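Local coordinates for protein colicin B (Escherichia coli, PDB 1RH1) that kills Escherichia coli and closely related bacteria by forming channels that depolarise the cytoplasmic membrane and dissipate cellular energy, at residues 19-24 and 259-264; 263-268 and 284-289; 319-324 and 413-418. All blocks are in the same frame, centred on the assembly; numbering follows the deposited sequence.

Contact 1: residues 19-24 and 259-264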
# COMPACT_ATOMS: atom_id res chain seq x y z
N MET A 19 -5.59 1.20 1.95
CA MET A 19 -6.63 0.32 2.47
C MET A 19 -7.50 -0.37 1.43
O MET A 19 -7.92 0.23 0.44
CB MET A 19 -7.50 1.12 3.43
CG MET A 19 -6.79 1.41 4.73
SD MET A 19 -7.62 2.74 5.61
CE MET A 19 -8.78 1.83 6.59
N VAL A 20 -7.76 -1.67 1.66
CA VAL A 20 -8.60 -2.48 0.77
C VAL A 20 -10.05 -2.37 1.24
O VAL A 20 -10.28 -2.11 2.42
CB VAL A 20 -8.15 -3.99 0.77
CG1 VAL A 20 -6.62 -4.07 0.72
CG2 VAL A 20 -8.58 -4.72 2.03
N VAL A 21 -11.06 -2.54 0.39
CA VAL A 21 -12.44 -2.43 0.84
C VAL A 21 -13.03 -3.67 1.48
O VAL A 21 -12.84 -4.82 1.07
CB VAL A 21 -13.29 -1.97 -0.35
CG1 VAL A 21 -14.76 -2.30 -0.26
CG2 VAL A 21 -13.24 -0.45 -0.31
N TRP A 22 -13.71 -3.43 2.59
CA TRP A 22 -14.48 -4.49 3.19
C TRP A 22 -15.88 -4.08 2.76
O TRP A 22 -16.34 -2.99 3.11
CB TRP A 22 -14.36 -4.48 4.71
CG TRP A 22 -15.25 -5.53 5.34
CD1 TRP A 22 -14.99 -6.86 5.19
CD2 TRP A 22 -16.36 -5.28 6.10
NE1 TRP A 22 -15.94 -7.48 5.84
CE2 TRP A 22 -16.77 -6.58 6.40
CE3 TRP A 22 -17.07 -4.18 6.57
CZ2 TRP A 22 -17.90 -6.80 7.18
CZ3 TRP A 22 -18.20 -4.40 7.35
CH2 TRP A 22 -18.61 -5.70 7.66
N PRO A 23 -16.57 -4.90 1.93
CA PRO A 23 -17.93 -4.65 1.47
C PRO A 23 -18.76 -4.84 2.71
O PRO A 23 -18.76 -5.93 3.28
CB PRO A 23 -18.15 -5.68 0.42
CG PRO A 23 -16.77 -6.17 0.06
CD PRO A 23 -16.09 -6.17 1.40
N SER A 24 -19.41 -3.78 3.15
CA SER A 24 -20.13 -3.81 4.41
C SER A 24 -21.19 -4.89 4.53
O SER A 24 -21.69 -5.41 3.53
CB SER A 24 -20.77 -2.45 4.65
OG SER A 24 -21.39 -2.42 5.92
N TYR A 259 -6.44 -1.89 7.67
CA TYR A 259 -6.25 -2.27 6.29
C TYR A 259 -7.54 -2.33 5.47
O TYR A 259 -7.44 -2.38 4.23
CB TYR A 259 -5.57 -3.61 6.24
CG TYR A 259 -4.13 -3.58 6.67
CD1 TYR A 259 -3.14 -3.66 5.69
CD2 TYR A 259 -3.79 -3.54 8.03
CE1 TYR A 259 -1.80 -3.71 6.06
CE2 TYR A 259 -2.45 -3.59 8.41
CZ TYR A 259 -1.47 -3.69 7.41
OH TYR A 259 -0.15 -3.84 7.77
N THR A 260 -8.74 -2.35 6.06
CA THR A 260 -9.98 -2.35 5.29
C THR A 260 -10.91 -1.16 5.55
O THR A 260 -11.12 -0.81 6.71
CB THR A 260 -10.83 -3.63 5.53
OG1 THR A 260 -10.92 -3.74 6.93
CG2 THR A 260 -10.27 -4.92 4.98
N MET A 261 -11.47 -0.51 4.53
CA MET A 261 -12.48 0.51 4.76
C MET A 261 -13.84 -0.08 4.47
O MET A 261 -14.06 -0.62 3.38
CB MET A 261 -12.30 1.76 3.87
CG MET A 261 -11.50 1.67 2.56
SD MET A 261 -11.09 3.28 1.81
CE MET A 261 -10.01 3.94 3.07
N SER A 262 -14.74 -0.03 5.46
CA SER A 262 -16.14 -0.48 5.39
C SER A 262 -16.83 0.26 4.24
O SER A 262 -16.60 1.47 4.10
CB SER A 262 -16.83 -0.18 6.73
OG SER A 262 -18.24 -0.36 6.77
N SER A 263 -17.65 -0.38 3.39
CA SER A 263 -18.17 0.33 2.22
C SER A 263 -19.11 1.49 2.53
O SER A 263 -19.27 2.38 1.71
CB SER A 263 -18.89 -0.64 1.29
OG SER A 263 -20.21 -0.92 1.75
N ASN A 264 -19.71 1.47 3.73
CA ASN A 264 -20.69 2.47 4.11
C ASN A 264 -20.21 3.62 4.97
O ASN A 264 -20.99 4.47 5.40
CB ASN A 264 -21.85 1.76 4.79
CG ASN A 264 -22.62 0.81 3.87
OD1 ASN A 264 -23.15 -0.20 4.34
ND2 ASN A 264 -22.75 1.05 2.56

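Contact 2: residues 263-268 and 284-289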
# COMPACT_ATOMS: atom_id res chain seq x y z
N SER A 263 -17.65 -0.38 3.39
CA SER A 263 -18.17 0.33 2.22
C SER A 263 -19.11 1.49 2.53
O SER A 263 -19.27 2.38 1.71
CB SER A 263 -18.89 -0.64 1.29
OG SER A 263 -20.21 -0.92 1.75
N ASN A 264 -19.71 1.47 3.73
CA ASN A 264 -20.69 2.47 4.11
C ASN A 264 -20.21 3.62 4.97
O ASN A 264 -20.99 4.47 5.40
CB ASN A 264 -21.85 1.76 4.79
CG ASN A 264 -22.62 0.81 3.87
OD1 ASN A 264 -23.15 -0.20 4.34
ND2 ASN A 264 -22.75 1.05 2.56
N ASN A 265 -18.89 3.67 5.18
CA ASN A 265 -18.18 4.74 5.88
C ASN A 265 -17.52 5.79 4.96
O ASN A 265 -16.90 5.46 3.95
CB ASN A 265 -17.10 4.13 6.78
CG ASN A 265 -17.60 3.35 7.99
OD1 ASN A 265 -16.86 2.66 8.70
ND2 ASN A 265 -18.89 3.44 8.23
N HIS A 266 -17.64 7.07 5.34
CA HIS A 266 -17.10 8.18 4.55
C HIS A 266 -16.79 9.38 5.41
O HIS A 266 -17.39 9.58 6.46
CB HIS A 266 -18.11 8.61 3.49
CG HIS A 266 -17.49 8.92 2.13
ND1 HIS A 266 -17.75 9.99 1.39
CD2 HIS A 266 -16.56 8.14 1.45
CE1 HIS A 266 -17.00 9.86 0.30
NE2 HIS A 266 -16.28 8.76 0.32
N ASP A 267 -15.79 10.13 4.94
CA ASP A 267 -15.41 11.44 5.48
C ASP A 267 -15.19 12.39 4.32
O ASP A 267 -14.62 12.02 3.29
CB ASP A 267 -14.11 11.40 6.31
CG ASP A 267 -12.84 10.79 5.72
OD1 ASP A 267 -11.78 10.95 6.32
OD2 ASP A 267 -12.91 10.13 4.68
N VAL A 268 -15.71 13.61 4.41
CA VAL A 268 -15.59 14.56 3.32
C VAL A 268 -15.37 15.96 3.87
O VAL A 268 -15.50 16.18 5.07
CB VAL A 268 -16.85 14.61 2.42
CG1 VAL A 268 -17.14 13.26 1.79
CG2 VAL A 268 -18.05 14.99 3.25
N SER A 284 -17.05 13.26 9.43
CA SER A 284 -16.84 11.82 9.36
C SER A 284 -18.07 11.03 9.75
O SER A 284 -18.63 11.24 10.83
CB SER A 284 -15.72 11.41 10.27
OG SER A 284 -15.43 10.05 9.98
N ALA A 285 -18.49 10.07 8.91
CA ALA A 285 -19.72 9.32 9.15
C ALA A 285 -19.52 7.81 9.11
O ALA A 285 -19.48 7.19 8.05
CB ALA A 285 -20.75 9.70 8.09
N VAL A 286 -19.47 7.23 10.31
CA VAL A 286 -19.21 5.81 10.52
C VAL A 286 -20.42 4.95 10.85
O VAL A 286 -21.35 5.35 11.52
CB VAL A 286 -18.13 5.73 11.63
CG1 VAL A 286 -17.86 4.33 12.14
CG2 VAL A 286 -16.85 6.25 11.01
N GLU A 287 -20.34 3.70 10.43
CA GLU A 287 -21.33 2.66 10.69
C GLU A 287 -20.91 1.72 11.83
O GLU A 287 -19.94 0.96 11.70
CB GLU A 287 -21.50 1.91 9.40
CG GLU A 287 -22.50 0.78 9.44
CD GLU A 287 -22.55 0.05 8.12
OE1 GLU A 287 -23.64 -0.06 7.55
OE2 GLU A 287 -21.49 -0.40 7.65
N ILE A 288 -21.64 1.75 12.96
CA ILE A 288 -21.43 0.90 14.14
C ILE A 288 -21.71 -0.54 13.66
O ILE A 288 -22.85 -0.84 13.31
CB ILE A 288 -22.41 1.23 15.34
CG1 ILE A 288 -23.22 2.50 15.08
CG2 ILE A 288 -21.65 1.44 16.62
CD1 ILE A 288 -24.40 2.30 14.07
N LEU A 289 -20.69 -1.42 13.57
CA LEU A 289 -20.80 -2.82 13.13
C LEU A 289 -21.26 -3.74 14.27
O LEU A 289 -20.90 -3.56 15.43
CB LEU A 289 -19.42 -3.27 12.59
CG LEU A 289 -19.05 -3.39 11.09
CD1 LEU A 289 -19.17 -2.10 10.31
CD2 LEU A 289 -17.59 -3.72 11.02

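Contact 3: residues 319-324 and 413-418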
# COMPACT_ATOMS: atom_id res chain seq x y z
N LYS A 319 14.59 -7.00 -4.37
CA LYS A 319 15.36 -5.79 -4.62
C LYS A 319 16.80 -5.88 -4.11
O LYS A 319 17.72 -5.38 -4.77
CB LYS A 319 14.65 -4.64 -3.94
CG LYS A 319 15.26 -3.25 -4.02
CD LYS A 319 15.06 -2.68 -5.42
CE LYS A 319 14.65 -1.19 -5.33
NZ LYS A 319 14.01 -0.74 -6.56
N THR A 320 17.03 -6.54 -2.96
CA THR A 320 18.36 -6.61 -2.41
C THR A 320 19.22 -7.62 -3.16
O THR A 320 20.42 -7.37 -3.28
CB THR A 320 18.37 -6.99 -0.89
OG1 THR A 320 18.29 -8.39 -0.78
CG2 THR A 320 17.22 -6.37 -0.11
N VAL A 321 18.68 -8.74 -3.67
CA VAL A 321 19.54 -9.69 -4.39
C VAL A 321 19.80 -9.18 -5.80
O VAL A 321 20.85 -9.44 -6.38
CB VAL A 321 18.91 -11.13 -4.47
CG1 VAL A 321 18.58 -11.48 -3.05
CG2 VAL A 321 17.65 -11.26 -5.29
N LEU A 322 18.87 -8.40 -6.35
CA LEU A 322 19.11 -7.82 -7.64
C LEU A 322 20.17 -6.72 -7.50
O LEU A 322 21.04 -6.67 -8.37
CB LEU A 322 17.79 -7.28 -8.22
CG LEU A 322 16.71 -8.25 -8.72
CD1 LEU A 322 15.42 -7.49 -8.87
CD2 LEU A 322 17.09 -8.88 -10.05
N THR A 323 20.18 -5.90 -6.42
CA THR A 323 21.22 -4.87 -6.33
C THR A 323 22.57 -5.48 -6.05
O THR A 323 23.52 -5.07 -6.70
CB THR A 323 21.00 -3.81 -5.24
OG1 THR A 323 21.10 -4.46 -3.99
CG2 THR A 323 19.67 -3.10 -5.43
N LYS A 324 22.69 -6.46 -5.15
CA LYS A 324 23.96 -7.14 -5.00
C LYS A 324 24.37 -7.82 -6.32
O LYS A 324 25.54 -7.73 -6.67
CB LYS A 324 23.88 -8.18 -3.89
CG LYS A 324 25.20 -8.84 -3.46
CD LYS A 324 26.18 -7.78 -2.96
CE LYS A 324 27.37 -8.29 -2.14
NZ LYS A 324 28.30 -9.10 -2.90
N LYS A 413 21.50 -9.62 3.37
CA LYS A 413 20.18 -10.27 3.56
C LYS A 413 19.61 -10.85 2.25
O LYS A 413 18.42 -10.96 1.95
CB LYS A 413 19.22 -9.20 4.17
CG LYS A 413 18.78 -9.41 5.63
CD LYS A 413 18.21 -8.09 6.15
CE LYS A 413 19.25 -7.26 6.91
NZ LYS A 413 20.41 -6.93 6.11
N THR A 414 20.60 -11.30 1.50
CA THR A 414 20.53 -11.77 0.14
C THR A 414 19.92 -13.16 -0.16
O THR A 414 20.70 -14.10 -0.04
CB THR A 414 21.98 -11.65 -0.36
OG1 THR A 414 22.52 -10.43 0.12
CG2 THR A 414 22.06 -11.68 -1.86
N PHE A 415 18.60 -13.36 -0.52
CA PHE A 415 17.83 -14.56 -1.01
C PHE A 415 16.68 -15.16 -0.16
O PHE A 415 15.55 -14.99 -0.63
CB PHE A 415 18.68 -15.86 -1.35
CG PHE A 415 19.83 -15.85 -2.35
CD1 PHE A 415 19.69 -15.32 -3.62
CD2 PHE A 415 21.07 -16.38 -1.93
CE1 PHE A 415 20.79 -15.31 -4.48
CE2 PHE A 415 22.17 -16.36 -2.78
CZ PHE A 415 22.03 -15.82 -4.06
N LYS A 416 16.97 -15.90 0.97
CA LYS A 416 16.18 -16.59 2.05
C LYS A 416 16.31 -18.14 2.13
O LYS A 416 16.10 -18.81 1.12
CB LYS A 416 14.65 -16.28 1.97
CG LYS A 416 13.71 -16.52 3.19
CD LYS A 416 13.93 -15.58 4.41
CE LYS A 416 13.38 -14.14 4.28
NZ LYS A 416 13.94 -13.23 5.28
N ALA A 417 16.63 -18.76 3.29
CA ALA A 417 16.79 -20.22 3.53
C ALA A 417 17.83 -21.08 2.78
O ALA A 417 17.72 -21.21 1.56
CB ALA A 417 15.47 -20.96 3.32
N ALA A 418 18.82 -21.73 3.45
CA ALA A 418 19.84 -22.56 2.79
C ALA A 418 19.51 -24.00 2.31
O ALA A 418 19.85 -25.09 2.80
CB ALA A 418 21.02 -22.59 3.73

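Contact 1: residues 19-24 and 259-264
Val20 N gives its hydrogen to Tyr259 O over 2.7 Å. Trp22 N reaches Met261 O at 2.9 Å, and a bond from Met261 N to Val20 O is also indicated, though the position of that oxygen is doubtful. This alternation is that of two parallel strands, 20-22 and 260-262, which pair Val20 with Thr260, Val21 with Met261 and Trp22 with Ser262. Strand 20-22 lies within the TonB box (residues 17-24), so this part of the motif is paired in a two-stranded parallel sheet. Met19, just before the strand, crosses Met261 obliquely, SD lying 3.7 Å from Met261 CE. On the face of Trp22 and Thr260, Trp22 CG stands anti to the backbone N (chi1 176°), CB rests 3.7 Å from Thr260 CB, and the rim of the ring has Ser262 CA near its plane; Ser293 and Ala300 of helix 291-340 also touch the indole. Beyond the strands, Ser24 N makes a weak 3.3 Å bond to Ser263 OG, while its OG turns to Glu287. Main-chain atoms form the strand-to-strand bonds and Val20 and Val21 are exposed, consistent with a pairing carried mainly by the main chain and a TonB box that is ordered yet partly accessible.

Contact 2: residues 263-268 and 284-289
A buried antiparallel backbone pairing joins residues 263-268 to 284-289, at the end of a hairpin away from its turn, within the large mixed sheet of the N-terminal half. His266 and Ala285 form a hydrogen-bonded pair. Ala285 N binds His266 O over 2.7 Å, whereas the return bond from His266 N to Ala285 O is longer, 3.3 Å. Asn265 CA adds a CA-H...O contact to the same Ala285 O at 3.5 Å. Strands 266-271 and 281-286 are the two arms of this beta hairpin, flanked in the sheet by strands 189-201 and 139-146. Next along, Asp267 and Ser284 make a non-hydrogen-bonded pair whose CA atoms approach to 4.2 Å. Their polar ends turn to other partners: Asp267 OD1 takes a salt bridge from Arg170 and a bond from Tyr282, and Ser284 OG is bonded to Leu171 O. On the other side of the His266-Ala285 bridge side chains take over. Glu287 CG is anti to the backbone N (chi1 -179°); the chain is extended beyond it and crosses Asn264 obliquely, OE2 lying 3.6 Å from Asn264 CB, the amide and carboxylate planes 77° apart. That OE2 is hydrogen-bonded to Ser24 OG of the TonB box.

Contact 3: residues 319-324 and 413-418
Val321 CB, on the long helix 291-340, faces Thr414 CG2 of the loop between helices 401-406 and 420-435, at 4.1 Å. This is a helix-to-loop contact in the all-helical pore-forming domain, where the C-terminal part of the long helix runs beside the other helices. From CB the chain divides. CG1 stands anti to the carbonyl carbon (chi1 -52°) and does most of the touching: it lies 3.7 Å from Thr414 CG2, close to Thr414 C and Phe415 N, and 4.0 Å from Phe415 CD1, the ring being approached obliquely. One methyl thus meets a side-chain methyl, a peptide group and an aromatic carbon. Thr414 meets it with CG2, which is anti to the backbone N. One turn further along the helix, Lys324 gives an aliphatic brush, its CB 4.4 Å from Thr414 CG2. The Phe415 ring is stacked with Tyr420 and packs against Leu463 and Leu466, so the loop sits between the long helix and helix 457-472, which lies within a predicted transmembrane segment. No hydrogen bond crosses the contact. Thr320 OG1 comes to 3.8 Å from Lys413 O, but its bond is made within the helix to Asp317 O. Thr320 O, by contrast, accepts two bonds from one face of its carbonyl plane: Lys324 N at 3.1 Å and Thr323 OG1, also at 3.1 Å, with a C=O...OG1 angle of 116°.

In the fold
Contacts 1 and 2 belong to the N-terminal beta-rich half and touch, with centres 10 Å apart. They share Ser263 and Asn264, because strand 260-262 is followed, after a three-residue loop, by strand 266-271, and Trp22 CZ3 packs against Leu289 CD2 where they meet. Contact 2 is buried and contact 1 only partly so. Both rely on main-chain hydrogen bonds, between parallel strands in contact 1 and antiparallel strands in contact 2. Contact 3, also partly buried, lies in the pore-forming domain, its centre 35 Å from that of contact 1 and 43 Å from that of contact 2, and rests mainly on apolar side-chain packing, with no hydrogen bond across it. Helix 291-340 spans the gap: it touches Trp22 and Tyr259 near its start and carries Val321 further on.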